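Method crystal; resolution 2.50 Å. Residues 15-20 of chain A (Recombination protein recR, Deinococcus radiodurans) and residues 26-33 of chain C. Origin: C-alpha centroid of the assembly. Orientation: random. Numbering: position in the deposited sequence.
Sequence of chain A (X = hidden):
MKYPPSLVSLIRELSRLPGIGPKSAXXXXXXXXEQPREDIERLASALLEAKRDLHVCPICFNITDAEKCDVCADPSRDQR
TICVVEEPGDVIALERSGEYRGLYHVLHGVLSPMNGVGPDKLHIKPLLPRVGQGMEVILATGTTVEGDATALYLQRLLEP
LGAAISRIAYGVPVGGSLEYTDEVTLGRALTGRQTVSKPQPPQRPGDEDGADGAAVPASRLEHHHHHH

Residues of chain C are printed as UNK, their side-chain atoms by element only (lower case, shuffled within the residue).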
ATOM      1  N   SER A  15     -13.039  17.088   6.351  1.00 33.98           N
ATOM      2  CA  SER A  15     -13.350  15.765   5.793  1.00 35.56           C
ATOM      3  C   SER A  15     -14.111  15.819   4.467  1.00 37.17           C
ATOM      4  O   SER A  15     -14.279  14.801   3.792  1.00 40.26           O
ATOM      5  CB  SER A  15     -14.169  14.954   6.790  1.00 27.14           C
ATOM      6  OG  SER A  15     -15.496  15.440   6.841  1.00 45.86           O
ATOM      7  N   ARG A  16     -14.579  17.008   4.108  1.00 41.99           N
ATOM      8  CA  ARG A  16     -15.315  17.213   2.869  1.00 44.13           C
ATOM      9  C   ARG A  16     -14.303  17.373   1.728  1.00 42.96           C
ATOM     10  O   ARG A  16     -14.657  17.389   0.550  1.00 42.22           O
ATOM     11  CB  ARG A  16     -16.203  18.459   3.027  1.00 48.72           C
ATOM     12  CG  ARG A  16     -16.982  18.903   1.803  1.00 56.26           C
ATOM     13  CD  ARG A  16     -18.187  19.735   2.226  1.00 58.54           C
ATOM     14  NE  ARG A  16     -19.239  18.886   2.786  1.00 59.55           N
ATOM     15  CZ  ARG A  16     -19.957  19.176   3.869  1.00 55.19           C
ATOM     16  NH1 ARG A  16     -19.747  20.308   4.534  1.00 54.10           N
ATOM     17  NH2 ARG A  16     -20.886  18.328   4.289  1.00 48.90           N
ATOM     18  N   LEU A  17     -13.030  17.463   2.094  1.00 45.01           N
ATOM     19  CA  LEU A  17     -11.958  17.614   1.122  1.00 41.41           C
ATOM     20  C   LEU A  17     -11.505  16.257   0.604  1.00 44.01           C
ATOM     21  O   LEU A  17     -11.562  15.257   1.319  1.00 45.69           O
ATOM     22  CB  LEU A  17     -10.772  18.332   1.762  1.00 40.78           C
ATOM     23  CG  LEU A  17     -11.016  19.737   2.299  1.00 32.58           C
ATOM     24  CD1 LEU A  17      -9.797  20.229   3.059  1.00 34.05           C
ATOM     25  CD2 LEU A  17     -11.321  20.650   1.133  1.00 36.81           C
ATOM     26  N   PRO A  18     -11.059  16.203  -0.657  1.00 46.05           N
ATOM     27  CA  PRO A  18     -10.588  14.956  -1.263  1.00 49.96           C
ATOM     28  C   PRO A  18      -9.273  14.485  -0.645  1.00 51.25           C
ATOM     29  O   PRO A  18      -8.414  15.298  -0.293  1.00 55.99           O
ATOM     30  CB  PRO A  18     -10.445  15.326  -2.738  1.00 50.72           C
ATOM     31  CG  PRO A  18     -10.136  16.776  -2.695  1.00 51.02           C
ATOM     32  CD  PRO A  18     -11.108  17.276  -1.660  1.00 46.86           C
ATOM     33  N   GLY A  19      -9.131  13.168  -0.515  1.00 51.65           N
ATOM     34  CA  GLY A  19      -7.928  12.593   0.062  1.00 51.54           C
ATOM     35  C   GLY A  19      -7.790  12.869   1.551  1.00 56.43           C
ATOM     36  O   GLY A  19      -6.671  12.934   2.064  1.00 60.59           O
ATOM     37  N   ILE A  20      -8.914  13.027   2.252  1.00 50.90           N
ATOM     38  CA  ILE A  20      -8.886  13.311   3.686  1.00 46.58           C
ATOM     39  C   ILE A  20     -10.125  12.768   4.401  1.00 48.73           C
ATOM     40  O   ILE A  20     -11.185  13.405   4.434  1.00 49.14           O
ATOM     41  CB  ILE A  20      -8.718  14.858   3.938  1.00 46.81           C
ATOM     42  CG1 ILE A  20      -7.273  15.262   3.617  1.00 42.17           C
ATOM     43  CG2 ILE A  20      -9.067  15.234   5.381  1.00 34.16           C
ATOM     44  CD1 ILE A  20      -6.977  16.747   3.726  1.00 36.58           C
TER
ATOM     45  N   UNK C  26      -1.737  21.748  -4.189  1.00 47.24           N
ATOM     46  CA  UNK C  26      -2.191  22.212  -5.498  1.00 45.22           C
ATOM     47  C   UNK C  26      -3.510  21.505  -5.830  1.00 47.77           C
ATOM     48  O   UNK C  26      -4.522  22.159  -6.109  1.00 46.89           O
ATOM     49  c   UNK C  26      -1.498  22.177  -7.993  1.00 46.87           C
ATOM     50  c   UNK C  26      -1.124  21.884  -6.546  1.00 47.39           C
ATOM     51  c   UNK C  26      -0.506  21.556  -8.972  1.00 52.98           C
ATOM     52  n   UNK C  26      -1.015  20.737  -9.890  1.00 56.89           N
ATOM     53  o   UNK C  26       0.702  21.809  -8.901  1.00 47.22           O
ATOM     54  N   UNK C  27      -3.495  20.172  -5.791  1.00 46.17           N
ATOM     55  CA  UNK C  27      -4.699  19.391  -6.061  1.00 49.11           C
ATOM     56  C   UNK C  27      -5.861  19.980  -5.259  1.00 44.00           C
ATOM     57  O   UNK C  27      -6.940  20.216  -5.792  1.00 44.68           O
ATOM     58  c   UNK C  27      -5.749  15.817  -4.812  1.00 77.22           C
ATOM     59  c   UNK C  27      -4.496  17.923  -5.653  1.00 54.14           C
ATOM     60  n   UNK C  27      -5.735  13.964  -2.674  1.00 84.13           N
ATOM     61  c   UNK C  27      -5.780  17.065  -5.735  1.00 68.83           C
ATOM     62  n   UNK C  27      -5.648  16.151  -3.384  1.00 79.01           N
ATOM     63  c   UNK C  27      -5.642  15.257  -2.397  1.00 77.46           C
ATOM     64  n   UNK C  27      -5.526  15.652  -1.134  1.00 71.71           N
ATOM     65  N   UNK C  28      -5.620  20.214  -3.974  1.00 37.32           N
ATOM     66  CA  UNK C  28      -6.624  20.768  -3.081  1.00 38.30           C
ATOM     67  C   UNK C  28      -7.140  22.095  -3.591  1.00 34.61           C
ATOM     68  O   UNK C  28      -8.342  22.275  -3.755  1.00 35.00           O
ATOM     69  c   UNK C  28      -6.885  18.872  -0.642  1.00 49.53           C
ATOM     70  c   UNK C  28      -4.902  20.035   0.342  1.00 47.89           C
ATOM     71  c   UNK C  28      -5.637  19.685  -0.940  1.00 45.90           C
ATOM     72  c   UNK C  28      -6.032  20.961  -1.686  1.00 45.53           C
ATOM     73  N   UNK C  29      -6.219  23.019  -3.835  1.00 30.64           N
ATOM     74  CA  UNK C  29      -6.555  24.345  -4.333  1.00 31.98           C
ATOM     75  C   UNK C  29      -7.484  24.288  -5.531  1.00 34.18           C
ATOM     76  O   UNK C  29      -8.546  24.913  -5.530  1.00 38.14           O
ATOM     77  c   UNK C  29      -5.303  25.084  -4.705  1.00 28.96           C
ATOM     78  N   UNK C  30      -7.082  23.543  -6.555  1.00 34.97           N
ATOM     79  CA  UNK C  30      -7.899  23.422  -7.751  1.00 38.59           C
ATOM     80  C   UNK C  30      -9.253  22.788  -7.451  1.00 40.16           C
ATOM     81  O   UNK C  30     -10.227  23.027  -8.159  1.00 40.46           O
ATOM     82  c   UNK C  30      -6.410  24.265 -10.563  1.00 44.25           C
ATOM     83  c   UNK C  30      -6.091  23.392  -9.531  1.00 41.52           C
ATOM     84  c   UNK C  30      -4.761  23.237  -9.181  1.00 40.21           C
ATOM     85  c   UNK C  30      -5.417  24.968 -11.243  1.00 44.87           C
ATOM     86  c   UNK C  30      -4.087  24.802 -10.888  1.00 34.19           C
ATOM     87  c   UNK C  30      -3.761  23.937  -9.854  1.00 42.63           C
ATOM     88  c   UNK C  30      -7.169  22.620  -8.824  1.00 41.27           C
ATOM     89  N   UNK C  31      -9.313  21.971  -6.405  1.00 40.40           N
ATOM     90  CA  UNK C  31     -10.573  21.354  -6.013  1.00 39.80           C
ATOM     91  C   UNK C  31     -11.432  22.442  -5.387  1.00 37.49           C
ATOM     92  O   UNK C  31     -12.637  22.530  -5.645  1.00 39.29           O
ATOM     93  c   UNK C  31     -12.085  20.149  -3.062  1.00 43.78           C
ATOM     94  c   UNK C  31     -10.342  20.247  -4.984  1.00 46.08           C
ATOM     95  c   UNK C  31     -13.509  18.772  -3.997  1.00 42.86           C
ATOM     96  n   UNK C  31     -13.279  19.490  -2.913  1.00 42.53           N
ATOM     97  n   UNK C  31     -12.506  18.949  -4.837  1.00 43.90           N
ATOM     98  c   UNK C  31     -11.589  19.812  -4.276  1.00 45.34           C
ATOM     99  N   UNK C  32     -10.811  23.271  -4.555  1.00 33.55           N
ATOM    100  CA  UNK C  32     -11.540  24.356  -3.910  1.00 37.99           C
ATOM    101  C   UNK C  32     -12.039  25.370  -4.931  1.00 34.73           C
ATOM    102  O   UNK C  32     -13.084  25.987  -4.756  1.00 41.03           O
ATOM    103  c   UNK C  32     -10.394  24.014  -1.751  1.00 31.35           C
ATOM    104  c   UNK C  32     -10.656  25.014  -2.869  1.00 32.78           C
ATOM    105  c   UNK C  32     -11.551  24.078  -0.794  1.00 22.75           C
ATOM    106  c   UNK C  32      -9.044  24.278  -1.063  1.00 31.27           C
ATOM    107  N   UNK C  33     -11.297  25.513  -6.015  1.00 37.10           N
ATOM    108  CA  UNK C  33     -11.667  26.426  -7.089  1.00 41.86           C
ATOM    109  C   UNK C  33     -13.053  26.145  -7.667  1.00 45.20           C
ATOM    110  O   UNK C  33     -13.758  27.063  -8.061  1.00 48.87           O
ATOM    111  c   UNK C  33     -11.479  26.258 -10.572  1.00 52.51           C
ATOM    112  c   UNK C  33     -11.407  29.033 -10.761  1.00 57.02           C
ATOM    113  c   UNK C  33     -10.644  26.331  -8.211  1.00 47.02           C
ATOM    114  c   UNK C  33     -11.066  27.011  -9.472  1.00 51.56           C
ATOM    115  c   UNK C  33     -11.816  28.266 -11.857  1.00 57.03           C
ATOM    116  c   UNK C  33     -11.037  28.400  -9.575  1.00 55.49           C
ATOM    117  c   UNK C  33     -11.852  26.876 -11.760  1.00 53.55           C
TER

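Position 26 of chain C has five side-chain atoms beyond the backbone: three carbons in a row, the third carrying one oxygen and one nitrogen. A terminal amide on two methylenes is glutamine, C:Gln26, which lies out of reach of chain A and is hydrogen-bonded elsewhere in the structure. Position 27 carries three carbons, a nitrogen, and then a carbon bearing two more nitrogens, one of which comes to 3.0 Å from A:Pro18 O. This planar guanidinium on a long arm identifies C:Arg27. Its CA-to-CB bond points toward the loop of chain A, and C:Arg27 NH2 is the nitrogen close to A:Pro18 O. The carbonyl oxygen lies over one face of the guanidinium, so the angle is too poor for a hydrogen bond despite the short distance. C:Arg27 NH1 is 3.8 Å from A:Gly19 CA.

At position 28 four carbons fork at the second, and an end carbon of this position lies 3.9 Å from A:Pro18 O. The fork identifies leucine, C:Leu28, with chi1 m and chi2 t; the carbon in contact is C:Leu28 CD2, which is also 4.4 Å from A:Pro18 CG. Position 29 has a single side-chain carbon and is C:Ala29, too far from chain A to take part. Position 30 shows one carbon followed by a ring of six carbons with no heteroatom, hence C:Phe30, also out of reach.

Position 31 has one carbon and then a five-membered ring of three carbons and two nitrogens, an imidazole, with a proline of chain A over its face. This is C:His31; A:Pro18 CD sits 3.4 Å from the centroid of the C:His31 ring, 15° off the normal, in a CH-pi contact. Position 32 again has four carbons forked at the second. It approaches a leucine of chain A and is itself C:Leu32, with C:Leu32 CD2 3.9 Å from A:Leu17 CD2. Position 33, one carbon and a six-carbon ring, is C:Phe33, which makes no contact.

The contact thus sets a type II turn, A:Leu17 to A:Ile20, against a helix that offers side chains from positions 27, 28, 31 and 32, a spacing that brings them to a common side. A:Pro18 is central: its ring covers the imidazole while its carbonyl oxygen meets the guanidinium. A:Gly19 adopts a positive phi of 69°, which favours glycine, and an ideal CB on A:Gly19 would lie 2.4 Å from C:Arg27 NH1, a clash. No hydrogen bond crosses between the stretches; packing of A:Leu17 and A:Pro18 on the helix accounts for much of the 337 Å² buried.

Chain C (26-33) QRLAFHLF
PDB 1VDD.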